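Xaa-Pro dipeptidase (Lactobacillus brevis, PDB 3I7M) is the N-terminal creatinase/prolidase domain of a probable manganese-dependent metallopeptidase of family M24B, thought to cleave Xaa-Pro dipeptides. Local coordinates at residues A[11-16]-A[48-53]; A[18-23]-A[97-102]; A[33-38]-A[64-69]; A[55-60]-A[86-91]; A[102-107]-A[124-129]. All blocks are in the same frame, centred on the assembly; numbering follows the deposited sequence. Where two conformers were deposited one is given.

Contact 1. Residues A[11-16]-A[48-53]; sequences QWTAQH and VFPDQD
Thr13 and Ala14, in the last turns of helix 5-15, pack on Pro50 in the loop that joins strands 45-48 and 55-59. The contact is apolar, and no hydrogen bond crosses it. The CB methyl of Ala14 meets Pro50 CB at 3.7 Å, and the CA atoms of Ala14 and Pro50 are 4.7 Å apart. The loop backbone thus comes close to the helix at Pro50. Thr13 reaches the same proline by its methyl group. Its CG2 lies 3.9 Å from Pro50 CD, and the two side chains cross at about a right angle. The first torsion of Thr13 (chi1 -57°) sets OG1 beside its own backbone N and leaves CG2 to meet the proline. The hydroxyl is used within the fold: Thr13 OG1 bonds to Ile9 O, one turn back, and to Thr21 OG1 on strand 20-23. The second bond links the first helix of the creatinase/prolidase N-terminal domain to the mixed sheet, on which Trp12 also packs at Thr21. Val48, the last residue of strand 45-48, adds a looser contact, with its CG1 4.3 Å from Thr13 OG1. The helix ends just beyond. There Trp12 O accepts from both His16 N and His16 ND1, which approach from opposite faces of the carbonyl plane. The bond from His16 ND1 to Trp12 O is 2.8 Å long, and ND1 also sits over the centre of the Trp12 ring.

Contact 2. Residues A[18-23]-A[97-102]; sequences ASMTYL and VNPEHV
Ser19 N donates to His101 O at 2.7 Å, where the chain entering strand 20-23 runs parallel to the start of strand 101-104. A CA-H...O contact follows one step on, from Val102 CA to Met20 O at 3.5 Å. Ser19 also binds through its side chain. Its first torsion (chi1 -61°) sets OG beside its own backbone N, and there OG accepts from Glu100 N at 2.9 Å. This bond is nearly straight, with an angle of 173° at the hydrogen. Ser19 therefore holds residues 100-101 by two bonds, one through its N-H and one through its hydroxyl oxygen. A water accepts from His101 N and lies at a weak 3.3 Å from Ser19 OG. The CB of Ser19 rests on Pro99, with Ser19 CB and Pro99 CB 3.9 Å apart. Met20, a selenomethionine, runs extended beyond CG. Its terminal CE lies 3.9 Å from both Val102 CG1 and Val102 CG2. The same methyl, Met20 CE, lies 4.1 Å from Pro99 CG. Around this core, helix 84-94 packs on Met20 and Val97 through Val92. Strand 45-48 pairs with strand 20-23 on its other side, by Val48 and Thr21. Strand 125-129 flanks strand 101-104, where Phe126 meets Val102 and Asp127 binds His101 ND1.

Contact 3. Residues A[33-38]-A[64-69]; sequences TGFGSD and EVIKET
In Phe35, CG is anti to the backbone N (chi1 176°), on the side of helix 63-67; in Ile66, CG1 is anti to the carbonyl carbon (chi1 -63°) and meets the Phe35 ring. Ile66 CG1 stands over the centre of one face, 3.6 Å from the centroid of the Phe35 ring and 8° off the ring normal. This is a CH-pi contact, and the two side chains cross obliquely. Val65 comes to the same ring from another direction. Its CG1 lies at the edge, in the ring plane, 3.8 Å from Phe35 CE1. The helix thus holds the ring by face and by edge with two successive residues. Leu44 and Glu62 also touch it from the loops.

Thr69 makes the second half of the contact. Its CB is 3.3 Å from Thr33 O, and its CG2 lies against the backbone N of Phe35 at 4.0 Å. Its hydroxyl turns back instead: Thr69 OG1 donates to Ile66 O at 2.6 Å and is also bonded to Trp71 N. A water links the two segments by donating to both Thr33 O and Thr69 O, at 2.7 Å from Thr69 O. Ahead of the ring, Phe35 N donates to Thr33 OG1 at 2.9 Å. Thr33 OG1 is also hydrogen-bonded to Ile29 O, in helix 26-33. The bond from Phe35 N closes an ST turn across Gly34, where the chain leaves helix 26-33 with positive phi. An ST turn at the end of one helix is thus followed by an aromatic residue that packs on helix 63-67, whose Ile66 also touches strand 55-59 of the domain's mixed sheet.

Contact 4. Residues A[55-60]-A[86-91]; sequences FIFAPA and AMIADQ
Phe57 and Ile88 meet where helix 84-94 packs on the mixed sheet, nearly antiparallel to strand 55-59. The axes of the two short segments come within 10.0 Å at an angle of 161°. Ile88 CG1 lies over one face of the Phe57 ring, offset toward the rim, and is 3.5 Å from Phe57 CG. This is a CH-pi contact. Ile88 CD1 continues over the same ring and meets Phe57 CD2 at 3.7 Å. Met87, a selenomethionine, touches the far part of the ring by its CB, 3.7 Å from Phe57 CE1. The torsion of Phe57 puts CG anti to the backbone N (chi1 -173°), and the ring extends toward the helix. Two residues back, the tip of Phe55 meets the next turn of the helix.

Outside this shell, Tyr78 of strand 75-78 meets the Phe57 ring with planes at about 15°, and Ile76 touches Phe55, Phe57 and Gln91. The amide of Gln91 is held by a bond from Arg95 NH1 to its OE1. Its aliphatic root does the packing here, with Gln91 CB 3.6 Å from Phe55 CZ.

Contact 5. Residues A[102-107]-A[124-129]; sequences VAIEKG and PSFDLD
Lys106 reaches across to Asp129 and Phe126 of strand 125-129, its side chain crossing that of Asp129 obliquely. It sits just after the first strand of a beta-alpha-beta unit, in which helix 111-118 joins the parallel strands 101-104 and 125-129. Lys106 CB is 3.4 Å from Asp129 OD2, and CG packs on the carboxyl carbon of Asp129. CD lies near Asp129 CB. CE reaches the backbone, close to Phe126 O and Leu128 O. The chain is extended beyond CG, and at its tip Lys106 NZ donates to Phe126 O at 2.9 Å. The root of Lys106 is fixed too. Lys106 N donates to Asp129 OD1 at 3.1 Å, from above the carboxylate plane. Asp129 OD1 also bonds to Thr131 OG1, at the start of helix 131-136.

The strands themselves are joined by Val102 N to Ser125 O at 2.9 Å and by Ile104 N to Leu128 O at 3.2 Å. Ala103 and Leu128 meet on one side of the sheet by their CB atoms. Phe126 lies beside Val102, pointing the same way. Val102 CB stands over one face of its ring in a CH-pi contact. Met114, Leu117 and Ala118 of helix 111-118 also touch Phe126. Ile104 comes to the edge of that ring at about a right angle, its CG2 in the ring plane and 3.8 Å from Phe126 CD1.

Contacts 1, 2, 4 and 5 are joined through the mixed sheet. Contacts 2 and 5 are closest, with centres 8 Å apart. They share Val102, and His101 ND1 lies 2.6 Å from Asp127 OD1. Contact 1 adjoins contact 2 through Val48 O and Thr21 N at 2.8 Å, and it reaches contact 5 where Trp12 CZ3 packs on Ala103 CB. Contact 4 lies farther along the sheet. It meets contact 2 through Tyr22 OH and Ile88 CD1, and contact 3 through Ala58 CB and Ile66 CD1. Contacts 3 and 5 are on opposite sides of the chain's centre, with centres 24 Å apart. The peptidase domain of the full protein is not part of this chain.

Contact 1. Residues A[11-16]-A[48-53]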
# COMPACT_ATOMS: atom_id res chain seq x y z
N GLN A 11 1.20 13.19 -4.77
CA GLN A 11 0.55 14.48 -4.87
C GLN A 11 -0.96 14.38 -4.63
O GLN A 11 -1.58 15.20 -3.93
CB GLN A 11 0.86 15.10 -6.25
CG GLN A 11 0.24 16.46 -6.47
CD GLN A 11 0.35 16.91 -7.91
OE1 GLN A 11 -0.57 16.70 -8.72
NE2 GLN A 11 1.47 17.54 -8.24
N TRP A 12 -1.55 13.35 -5.22
CA TRP A 12 -2.99 13.08 -5.08
C TRP A 12 -3.31 12.87 -3.61
O TRP A 12 -4.29 13.39 -3.09
CB TRP A 12 -3.40 11.87 -5.95
CG TRP A 12 -4.85 11.54 -5.90
CD1 TRP A 12 -5.81 11.92 -6.77
CD2 TRP A 12 -5.55 10.75 -4.87
NE1 TRP A 12 -7.04 11.39 -6.39
CE2 TRP A 12 -6.90 10.70 -5.23
CE3 TRP A 12 -5.12 10.05 -3.74
CZ2 TRP A 12 -7.84 10.01 -4.46
CZ3 TRP A 12 -6.04 9.42 -2.97
CH2 TRP A 12 -7.41 9.41 -3.32
N THR A 13 -2.45 12.07 -2.97
CA THR A 13 -2.62 11.76 -1.54
C THR A 13 -2.62 13.07 -0.71
O THR A 13 -3.46 13.29 0.12
CB THR A 13 -1.52 10.84 -1.11
OG1 THR A 13 -1.56 9.65 -1.96
CG2 THR A 13 -1.65 10.41 0.32
N ALA A 14 -1.64 13.92 -0.96
CA ALA A 14 -1.57 15.21 -0.25
C ALA A 14 -2.74 16.13 -0.56
O ALA A 14 -3.36 16.71 0.35
CB ALA A 14 -0.20 15.87 -0.63
N GLN A 15 -3.14 16.20 -1.82
CA GLN A 15 -4.29 16.99 -2.21
C GLN A 15 -5.61 16.56 -1.61
O GLN A 15 -6.50 17.38 -1.42
CB GLN A 15 -4.41 17.00 -3.74
CG GLN A 15 -3.28 17.76 -4.41
CD GLN A 15 -3.31 17.59 -5.92
OE1 GLN A 15 -4.15 16.85 -6.46
NE2 GLN A 15 -2.39 18.24 -6.61
N HIS A 16 -5.73 15.28 -1.27
CA HIS A 16 -6.89 14.73 -0.60
C HIS A 16 -6.76 14.66 0.90
O HIS A 16 -7.61 14.09 1.58
CB HIS A 16 -7.15 13.35 -1.21
CG HIS A 16 -7.76 13.42 -2.57
ND1 HIS A 16 -7.04 13.73 -3.68
CD2 HIS A 16 -9.05 13.30 -2.98
CE1 HIS A 16 -7.82 13.79 -4.73
NE2 HIS A 16 -9.05 13.50 -4.34
N VAL A 48 1.89 4.54 -0.06
CA VAL A 48 2.37 5.83 -0.54
C VAL A 48 1.95 6.92 0.49
O VAL A 48 0.85 6.90 1.06
CB VAL A 48 1.74 6.20 -1.89
CG1 VAL A 48 2.17 7.63 -2.44
CG2 VAL A 48 2.01 5.13 -2.95
N PHE A 49 2.89 7.84 0.77
CA PHE A 49 2.65 8.92 1.72
C PHE A 49 2.68 10.23 0.99
O PHE A 49 3.28 10.35 -0.08
CB PHE A 49 3.76 8.91 2.80
CG PHE A 49 3.78 7.65 3.61
CD1 PHE A 49 2.89 7.47 4.65
CD2 PHE A 49 4.66 6.62 3.31
CE1 PHE A 49 2.85 6.30 5.42
CE2 PHE A 49 4.67 5.43 4.07
CZ PHE A 49 3.74 5.26 5.12
N PRO A 50 2.10 11.23 1.62
CA PRO A 50 2.05 12.53 0.94
C PRO A 50 3.37 13.27 0.93
O PRO A 50 3.59 14.15 0.06
CB PRO A 50 1.06 13.31 1.75
CG PRO A 50 0.97 12.69 3.09
CD PRO A 50 1.25 11.18 2.81
N ASP A 51 4.24 12.93 1.87
CA ASP A 51 5.42 13.74 2.13
C ASP A 51 6.67 12.96 2.49
O ASP A 51 7.65 13.51 3.04
CB ASP A 51 5.04 14.74 3.23
CG ASP A 51 4.72 14.05 4.54
OD1 ASP A 51 4.59 12.78 4.55
OD2 ASP A 51 4.52 14.81 5.53
N GLN A 52 6.71 11.68 2.12
CA GLN A 52 7.88 10.85 2.40
C GLN A 52 7.83 9.63 1.51
O GLN A 52 6.84 9.45 0.80
CB GLN A 52 7.95 10.50 3.89
CG GLN A 52 6.79 9.64 4.40
CD GLN A 52 7.00 9.16 5.83
OE1 GLN A 52 7.95 8.39 6.13
NE2 GLN A 52 6.16 9.59 6.70
N ASP A 53 8.89 8.84 1.52
CA ASP A 53 9.06 7.76 0.59
C ASP A 53 8.06 6.62 0.84
O ASP A 53 7.65 6.35 2.00
CB ASP A 53 10.47 7.17 0.71
CG ASP A 53 11.57 8.11 0.17
OD1 ASP A 53 11.26 9.15 -0.49
OD2 ASP A 53 12.71 7.66 0.36

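Contact 2. Residues A[18-23]-A[97-102]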
# COMPACT_ATOMS: atom_id res chain seq x y z
N ALA A 18 -4.94 12.98 2.76
CA ALA A 18 -4.81 11.60 3.22
C ALA A 18 -3.48 11.43 3.94
O ALA A 18 -2.41 11.89 3.47
CB ALA A 18 -4.86 10.64 2.05
N SER A 19 -3.49 10.69 5.04
CA SER A 19 -2.29 10.31 5.69
C SER A 19 -1.43 9.34 4.90
O SER A 19 -0.19 9.29 5.06
CB SER A 19 -2.57 9.65 7.04
OG SER A 19 -3.25 10.55 7.93
N MSE A 20 -2.11 8.52 4.12
CA MSE A 20 -1.41 7.53 3.29
C MSE A 20 -2.42 6.98 2.31
O MSE A 20 -3.63 7.08 2.50
CB MSE A 20 -0.76 6.43 4.04
CG MSE A 20 -1.77 5.61 4.79
SE MSE A 20 -0.93 4.34 5.97
CE MSE A 20 -2.37 3.31 6.37
N THR A 21 -1.87 6.40 1.25
CA THR A 21 -2.61 5.61 0.27
C THR A 21 -2.11 4.18 0.33
O THR A 21 -0.89 3.97 0.23
CB THR A 21 -2.43 6.23 -1.07
OG1 THR A 21 -3.15 7.48 -1.09
CG2 THR A 21 -2.98 5.36 -2.17
N TYR A 22 -3.04 3.23 0.42
CA TYR A 22 -2.70 1.79 0.49
C TYR A 22 -3.15 1.18 -0.80
O TYR A 22 -4.37 1.08 -1.05
CB TYR A 22 -3.42 1.20 1.70
CG TYR A 22 -3.16 -0.28 1.86
CD1 TYR A 22 -2.11 -0.72 2.64
CD2 TYR A 22 -4.03 -1.20 1.36
CE1 TYR A 22 -1.86 -2.08 2.76
CE2 TYR A 22 -3.78 -2.60 1.49
CZ TYR A 22 -2.71 -2.97 2.23
OH TYR A 22 -2.44 -4.34 2.34
N LEU A 23 -2.21 0.78 -1.68
CA LEU A 23 -2.50 0.17 -3.00
C LEU A 23 -2.38 -1.35 -2.86
O LEU A 23 -1.35 -1.85 -2.32
CB LEU A 23 -1.53 0.69 -4.00
CG LEU A 23 -1.63 2.20 -4.24
CD1 LEU A 23 -0.53 2.57 -5.25
CD2 LEU A 23 -3.00 2.69 -4.66
N VAL A 97 3.66 8.08 11.29
CA VAL A 97 2.33 8.33 10.80
C VAL A 97 1.32 7.62 11.67
O VAL A 97 1.41 6.40 11.90
CB VAL A 97 2.18 7.88 9.32
CG1 VAL A 97 0.68 7.93 8.92
CG2 VAL A 97 3.09 8.69 8.40
N ASN A 98 0.37 8.39 12.19
CA ASN A 98 -0.79 7.85 12.89
C ASN A 98 -1.92 8.17 11.96
O ASN A 98 -2.43 9.31 11.98
CB ASN A 98 -0.99 8.51 14.26
CG ASN A 98 -2.26 8.05 14.97
OD1 ASN A 98 -2.88 7.04 14.63
ND2 ASN A 98 -2.64 8.79 16.02
N PRO A 99 -2.32 7.21 11.11
CA PRO A 99 -3.18 7.62 9.99
C PRO A 99 -4.58 8.04 10.35
O PRO A 99 -5.29 7.39 11.17
CB PRO A 99 -3.24 6.38 9.09
CG PRO A 99 -2.86 5.27 9.91
CD PRO A 99 -1.93 5.79 11.01
N GLU A 100 -5.00 9.12 9.73
CA GLU A 100 -6.38 9.56 9.84
C GLU A 100 -7.07 9.16 8.55
O GLU A 100 -7.41 7.97 8.43
CB GLU A 100 -6.45 11.06 10.15
CG GLU A 100 -5.92 11.33 11.57
CD GLU A 100 -6.08 12.77 12.03
OE1 GLU A 100 -6.89 13.52 11.47
OE2 GLU A 100 -5.36 13.12 12.98
N HIS A 101 -7.20 10.01 7.55
CA HIS A 101 -7.80 9.59 6.31
C HIS A 101 -6.85 8.71 5.54
O HIS A 101 -5.66 9.04 5.40
CB HIS A 101 -8.27 10.76 5.47
CG HIS A 101 -9.30 11.58 6.15
ND1 HIS A 101 -10.64 11.32 6.05
CD2 HIS A 101 -9.16 12.55 7.07
CE1 HIS A 101 -11.30 12.21 6.79
NE2 HIS A 101 -10.42 12.94 7.44
N VAL A 102 -7.32 7.53 5.13
CA VAL A 102 -6.56 6.55 4.34
C VAL A 102 -7.27 6.29 3.03
O VAL A 102 -8.49 6.06 3.03
CB VAL A 102 -6.34 5.22 5.12
CG1 VAL A 102 -5.53 4.29 4.26
CG2 VAL A 102 -5.64 5.49 6.45
O HOH W 1 -5.70 12.64 7.01

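Contact 3. Residues A[33-38]-A[64-69]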
# COMPACT_ATOMS: atom_id res chain seq x y z
N THR A 33 5.36 -0.65 -10.90
CA THR A 33 6.67 -1.30 -10.67
C THR A 33 7.13 -2.29 -11.75
O THR A 33 8.30 -2.68 -11.79
CB THR A 33 6.65 -2.07 -9.34
OG1 THR A 33 5.86 -3.23 -9.53
CG2 THR A 33 6.16 -1.18 -8.24
N GLY A 34 6.25 -2.78 -12.61
CA GLY A 34 6.60 -3.91 -13.47
C GLY A 34 6.53 -5.30 -12.85
O GLY A 34 6.66 -6.29 -13.58
N PHE A 35 6.16 -5.35 -11.55
CA PHE A 35 6.06 -6.64 -10.87
C PHE A 35 4.67 -7.18 -11.15
O PHE A 35 3.67 -6.56 -10.72
CB PHE A 35 6.28 -6.47 -9.38
CG PHE A 35 6.09 -7.74 -8.61
CD1 PHE A 35 7.01 -8.78 -8.68
CD2 PHE A 35 4.95 -7.93 -7.82
CE1 PHE A 35 6.83 -9.95 -7.98
CE2 PHE A 35 4.76 -9.09 -7.14
CZ PHE A 35 5.71 -10.10 -7.20
N GLY A 36 4.61 -8.28 -11.86
CA GLY A 36 3.35 -8.74 -12.39
C GLY A 36 2.84 -9.81 -11.48
O GLY A 36 3.61 -10.67 -11.03
N SER A 37 1.55 -9.74 -11.17
CA SER A 37 0.94 -10.79 -10.33
C SER A 37 -0.57 -10.92 -10.44
O SER A 37 -1.27 -10.16 -11.09
CB SER A 37 1.35 -10.59 -8.86
OG SER A 37 0.66 -9.49 -8.29
N ASP A 38 -1.06 -11.97 -9.80
CA ASP A 38 -2.44 -12.40 -9.89
C ASP A 38 -2.94 -12.34 -8.46
O ASP A 38 -2.12 -12.29 -7.54
CB ASP A 38 -2.49 -13.83 -10.40
CG ASP A 38 -1.72 -14.81 -9.50
OD1 ASP A 38 -0.46 -14.77 -9.51
OD2 ASP A 38 -2.39 -15.57 -8.77
N GLU A 64 12.57 -10.74 -3.57
CA GLU A 64 13.66 -10.73 -4.58
C GLU A 64 13.23 -10.20 -5.91
O GLU A 64 13.89 -9.32 -6.47
CB GLU A 64 14.31 -12.09 -4.74
CG GLU A 64 15.28 -12.19 -5.94
CD GLU A 64 15.91 -13.55 -6.18
OE1 GLU A 64 15.62 -14.52 -5.46
OE2 GLU A 64 16.62 -13.66 -7.23
N VAL A 65 12.20 -10.81 -6.50
CA VAL A 65 11.75 -10.40 -7.80
C VAL A 65 11.21 -8.96 -7.77
O VAL A 65 11.43 -8.20 -8.73
CB VAL A 65 10.76 -11.43 -8.35
CG1 VAL A 65 10.12 -10.90 -9.66
CG2 VAL A 65 11.45 -12.75 -8.62
N ILE A 66 10.60 -8.53 -6.67
CA ILE A 66 10.21 -7.09 -6.51
C ILE A 66 11.44 -6.15 -6.54
O ILE A 66 11.46 -5.10 -7.21
CB ILE A 66 9.36 -6.85 -5.24
CG1 ILE A 66 8.03 -7.62 -5.36
CG2 ILE A 66 9.12 -5.32 -5.02
CD1 ILE A 66 7.31 -7.77 -4.05
N LYS A 67 12.47 -6.48 -5.77
CA LYS A 67 13.65 -5.63 -5.82
C LYS A 67 14.35 -5.63 -7.19
O LYS A 67 14.94 -4.63 -7.62
CB LYS A 67 14.64 -6.01 -4.71
CG LYS A 67 14.19 -5.63 -3.33
CD LYS A 67 15.29 -5.83 -2.31
CE LYS A 67 14.82 -5.42 -0.91
NZ LYS A 67 15.94 -5.73 0.09
N GLU A 68 14.27 -6.74 -7.93
CA GLU A 68 14.86 -6.82 -9.25
C GLU A 68 14.18 -5.96 -10.29
O GLU A 68 14.64 -5.91 -11.43
CB GLU A 68 14.89 -8.28 -9.70
CG GLU A 68 16.01 -9.04 -9.00
CD GLU A 68 15.92 -10.56 -9.14
OE1 GLU A 68 14.89 -11.06 -9.66
OE2 GLU A 68 16.86 -11.25 -8.69
N THR A 69 13.04 -5.37 -9.93
CA THR A 69 12.41 -4.41 -10.83
C THR A 69 13.11 -3.05 -10.91
O THR A 69 12.76 -2.20 -11.73
CB THR A 69 10.97 -4.07 -10.44
OG1 THR A 69 10.90 -3.39 -9.15
CG2 THR A 69 10.04 -5.27 -10.54
O HOH W 2 10.82 -2.70 -13.48

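Contact 4. Residues A[55-60]-A[86-91]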
# COMPACT_ATOMS: atom_id res chain seq x y z
N PHE A 55 6.78 2.46 0.41
CA PHE A 55 7.38 1.15 0.58
C PHE A 55 6.44 0.11 -0.01
O PHE A 55 5.23 0.33 -0.20
CB PHE A 55 7.70 0.82 2.03
CG PHE A 55 6.55 0.65 2.95
CD1 PHE A 55 5.92 -0.58 3.15
CD2 PHE A 55 6.10 1.73 3.68
CE1 PHE A 55 4.86 -0.71 4.01
CE2 PHE A 55 5.07 1.63 4.59
CZ PHE A 55 4.44 0.38 4.78
N ILE A 56 6.98 -1.05 -0.33
CA ILE A 56 6.22 -2.22 -0.72
C ILE A 56 6.28 -3.23 0.42
O ILE A 56 7.32 -3.40 1.09
CB ILE A 56 6.72 -2.84 -2.02
CG1 ILE A 56 6.37 -1.90 -3.13
CG2 ILE A 56 6.14 -4.23 -2.28
CD1 ILE A 56 6.95 -2.33 -4.48
N PHE A 57 5.17 -3.94 0.66
CA PHE A 57 5.07 -5.01 1.65
C PHE A 57 4.62 -6.26 0.92
O PHE A 57 3.69 -6.21 0.10
CB PHE A 57 4.06 -4.65 2.73
CG PHE A 57 4.04 -5.60 3.84
CD1 PHE A 57 4.88 -5.43 4.94
CD2 PHE A 57 3.17 -6.69 3.85
CE1 PHE A 57 4.88 -6.37 5.99
CE2 PHE A 57 3.21 -7.59 4.93
CZ PHE A 57 4.07 -7.38 5.95
N ALA A 58 5.33 -7.39 1.09
CA ALA A 58 5.11 -8.55 0.30
C ALA A 58 5.45 -9.80 1.03
O ALA A 58 6.20 -9.76 1.99
CB ALA A 58 5.95 -8.50 -0.98
N PRO A 59 4.99 -10.97 0.55
CA PRO A 59 5.51 -12.24 1.08
C PRO A 59 7.01 -12.30 0.88
O PRO A 59 7.53 -11.86 -0.13
CB PRO A 59 4.74 -13.29 0.32
CG PRO A 59 3.48 -12.52 -0.29
CD PRO A 59 3.99 -11.17 -0.53
N ALA A 60 7.71 -12.87 1.86
CA ALA A 60 9.16 -12.93 1.86
C ALA A 60 9.75 -13.48 0.55
O ALA A 60 10.75 -12.93 0.08
CB ALA A 60 9.64 -13.74 3.04
N ALA A 86 -0.21 -6.32 11.25
CA ALA A 86 0.57 -5.71 12.32
C ALA A 86 1.89 -5.23 11.81
O ALA A 86 2.32 -4.15 12.17
CB ALA A 86 0.77 -6.66 13.46
N MSE A 87 2.49 -5.99 10.91
CA MSE A 87 3.78 -5.59 10.37
C MSE A 87 3.68 -4.38 9.45
O MSE A 87 4.51 -3.52 9.50
CB MSE A 87 4.39 -6.75 9.66
CG MSE A 87 4.82 -7.80 10.63
SE MSE A 87 5.40 -9.37 9.75
CE MSE A 87 7.03 -8.75 8.91
N ILE A 88 2.64 -4.29 8.63
CA ILE A 88 2.43 -3.10 7.82
C ILE A 88 2.23 -1.92 8.72
O ILE A 88 2.77 -0.85 8.49
CB ILE A 88 1.16 -3.25 6.92
CG1 ILE A 88 1.44 -4.21 5.77
CG2 ILE A 88 0.71 -1.89 6.34
CD1 ILE A 88 0.21 -4.80 5.16
N ALA A 89 1.41 -2.10 9.76
CA ALA A 89 1.13 -0.99 10.65
C ALA A 89 2.42 -0.55 11.37
O ALA A 89 2.62 0.68 11.59
CB ALA A 89 0.06 -1.41 11.69
N ASP A 90 3.27 -1.51 11.76
CA ASP A 90 4.53 -1.18 12.38
C ASP A 90 5.38 -0.32 11.44
O ASP A 90 6.01 0.64 11.86
CB ASP A 90 5.30 -2.44 12.78
CG ASP A 90 4.61 -3.25 13.87
OD1 ASP A 90 3.67 -2.72 14.53
OD2 ASP A 90 5.00 -4.43 14.06
N GLN A 91 5.42 -0.64 10.15
CA GLN A 91 6.15 0.15 9.15
C GLN A 91 5.61 1.59 9.11
O GLN A 91 6.37 2.54 8.90
CB GLN A 91 6.14 -0.51 7.78
CG GLN A 91 6.89 -1.79 7.75
CD GLN A 91 8.36 -1.64 7.95
OE1 GLN A 91 8.94 -0.69 7.48
NE2 GLN A 91 8.96 -2.60 8.57

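Contact 5. Residues A[102-107]-A[124-129]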
# COMPACT_ATOMS: atom_id res chain seq x y z
N VAL A 102 -7.32 7.53 5.13
CA VAL A 102 -6.56 6.55 4.34
C VAL A 102 -7.27 6.29 3.03
O VAL A 102 -8.49 6.06 3.03
CB VAL A 102 -6.34 5.22 5.12
CG1 VAL A 102 -5.53 4.29 4.26
CG2 VAL A 102 -5.64 5.49 6.45
N ALA A 103 -6.58 6.40 1.90
CA ALA A 103 -7.14 6.07 0.61
C ALA A 103 -6.80 4.63 0.27
O ALA A 103 -5.70 4.15 0.57
CB ALA A 103 -6.55 6.99 -0.44
N ILE A 104 -7.79 3.95 -0.30
CA ILE A 104 -7.65 2.56 -0.75
C ILE A 104 -8.25 2.43 -2.17
O ILE A 104 -8.96 3.35 -2.63
CB ILE A 104 -8.29 1.54 0.21
CG1 ILE A 104 -9.70 1.96 0.58
CG2 ILE A 104 -7.40 1.40 1.47
CD1 ILE A 104 -10.50 0.88 1.20
N GLU A 105 -8.03 1.32 -2.82
CA GLU A 105 -8.60 0.99 -4.12
C GLU A 105 -9.85 0.19 -3.81
O GLU A 105 -9.89 -1.06 -3.78
CB GLU A 105 -7.61 0.13 -4.93
CG GLU A 105 -6.36 0.95 -5.23
CD GLU A 105 -5.42 0.17 -6.09
OE1 GLU A 105 -4.57 -0.58 -5.54
OE2 GLU A 105 -5.46 0.35 -7.33
N LYS A 106 -10.94 0.89 -3.60
CA LYS A 106 -12.16 0.25 -3.08
C LYS A 106 -12.79 -0.70 -4.05
O LYS A 106 -13.51 -1.62 -3.66
CB LYS A 106 -13.19 1.30 -2.67
CG LYS A 106 -12.69 2.11 -1.52
CD LYS A 106 -13.78 3.02 -0.87
CE LYS A 106 -13.33 3.62 0.45
NZ LYS A 106 -14.44 4.52 1.09
N GLY A 107 -12.60 -0.54 -5.35
CA GLY A 107 -13.15 -1.48 -6.30
C GLY A 107 -12.55 -2.86 -6.24
O GLY A 107 -13.18 -3.84 -6.68
N PRO A 124 -8.52 5.48 12.26
CA PRO A 124 -8.41 5.87 10.84
C PRO A 124 -9.79 6.04 10.20
O PRO A 124 -10.79 5.56 10.75
CB PRO A 124 -7.71 4.65 10.22
CG PRO A 124 -8.23 3.50 11.08
CD PRO A 124 -8.33 4.02 12.44
N SER A 125 -9.83 6.67 9.05
CA SER A 125 -11.07 6.92 8.32
C SER A 125 -10.86 6.52 6.85
O SER A 125 -10.03 7.13 6.17
CB SER A 125 -11.44 8.41 8.30
OG SER A 125 -11.75 8.89 9.61
N PHE A 126 -11.48 5.44 6.40
CA PHE A 126 -11.30 4.95 5.04
C PHE A 126 -12.42 5.51 4.17
O PHE A 126 -13.31 4.82 3.69
CB PHE A 126 -11.27 3.40 5.02
CG PHE A 126 -10.02 2.81 5.56
CD1 PHE A 126 -9.06 2.34 4.74
CD2 PHE A 126 -9.78 2.74 6.93
CE1 PHE A 126 -7.88 1.75 5.21
CE2 PHE A 126 -8.58 2.18 7.44
CZ PHE A 126 -7.63 1.71 6.57
N ASP A 127 -12.35 6.83 3.97
CA ASP A 127 -13.39 7.55 3.26
C ASP A 127 -12.89 8.10 1.92
O ASP A 127 -13.48 8.98 1.32
CB ASP A 127 -13.97 8.65 4.17
CG ASP A 127 -12.98 9.59 4.70
OD1 ASP A 127 -11.77 9.57 4.43
OD2 ASP A 127 -13.53 10.48 5.43
N LEU A 128 -11.78 7.57 1.45
CA LEU A 128 -11.17 8.00 0.19
C LEU A 128 -10.94 6.81 -0.76
O LEU A 128 -10.44 5.75 -0.33
CB LEU A 128 -9.82 8.64 0.45
CG LEU A 128 -9.82 10.01 1.12
CD1 LEU A 128 -8.40 10.41 1.47
CD2 LEU A 128 -10.42 11.09 0.25
N ASP A 129 -11.24 6.97 -2.04
CA ASP A 129 -11.17 5.93 -3.05
C ASP A 129 -10.29 6.46 -4.15
O ASP A 129 -10.59 7.45 -4.77
CB ASP A 129 -12.56 5.56 -3.55
CG ASP A 129 -12.58 4.32 -4.39
OD1 ASP A 129 -11.51 3.73 -4.63
OD2 ASP A 129 -13.70 3.92 -4.78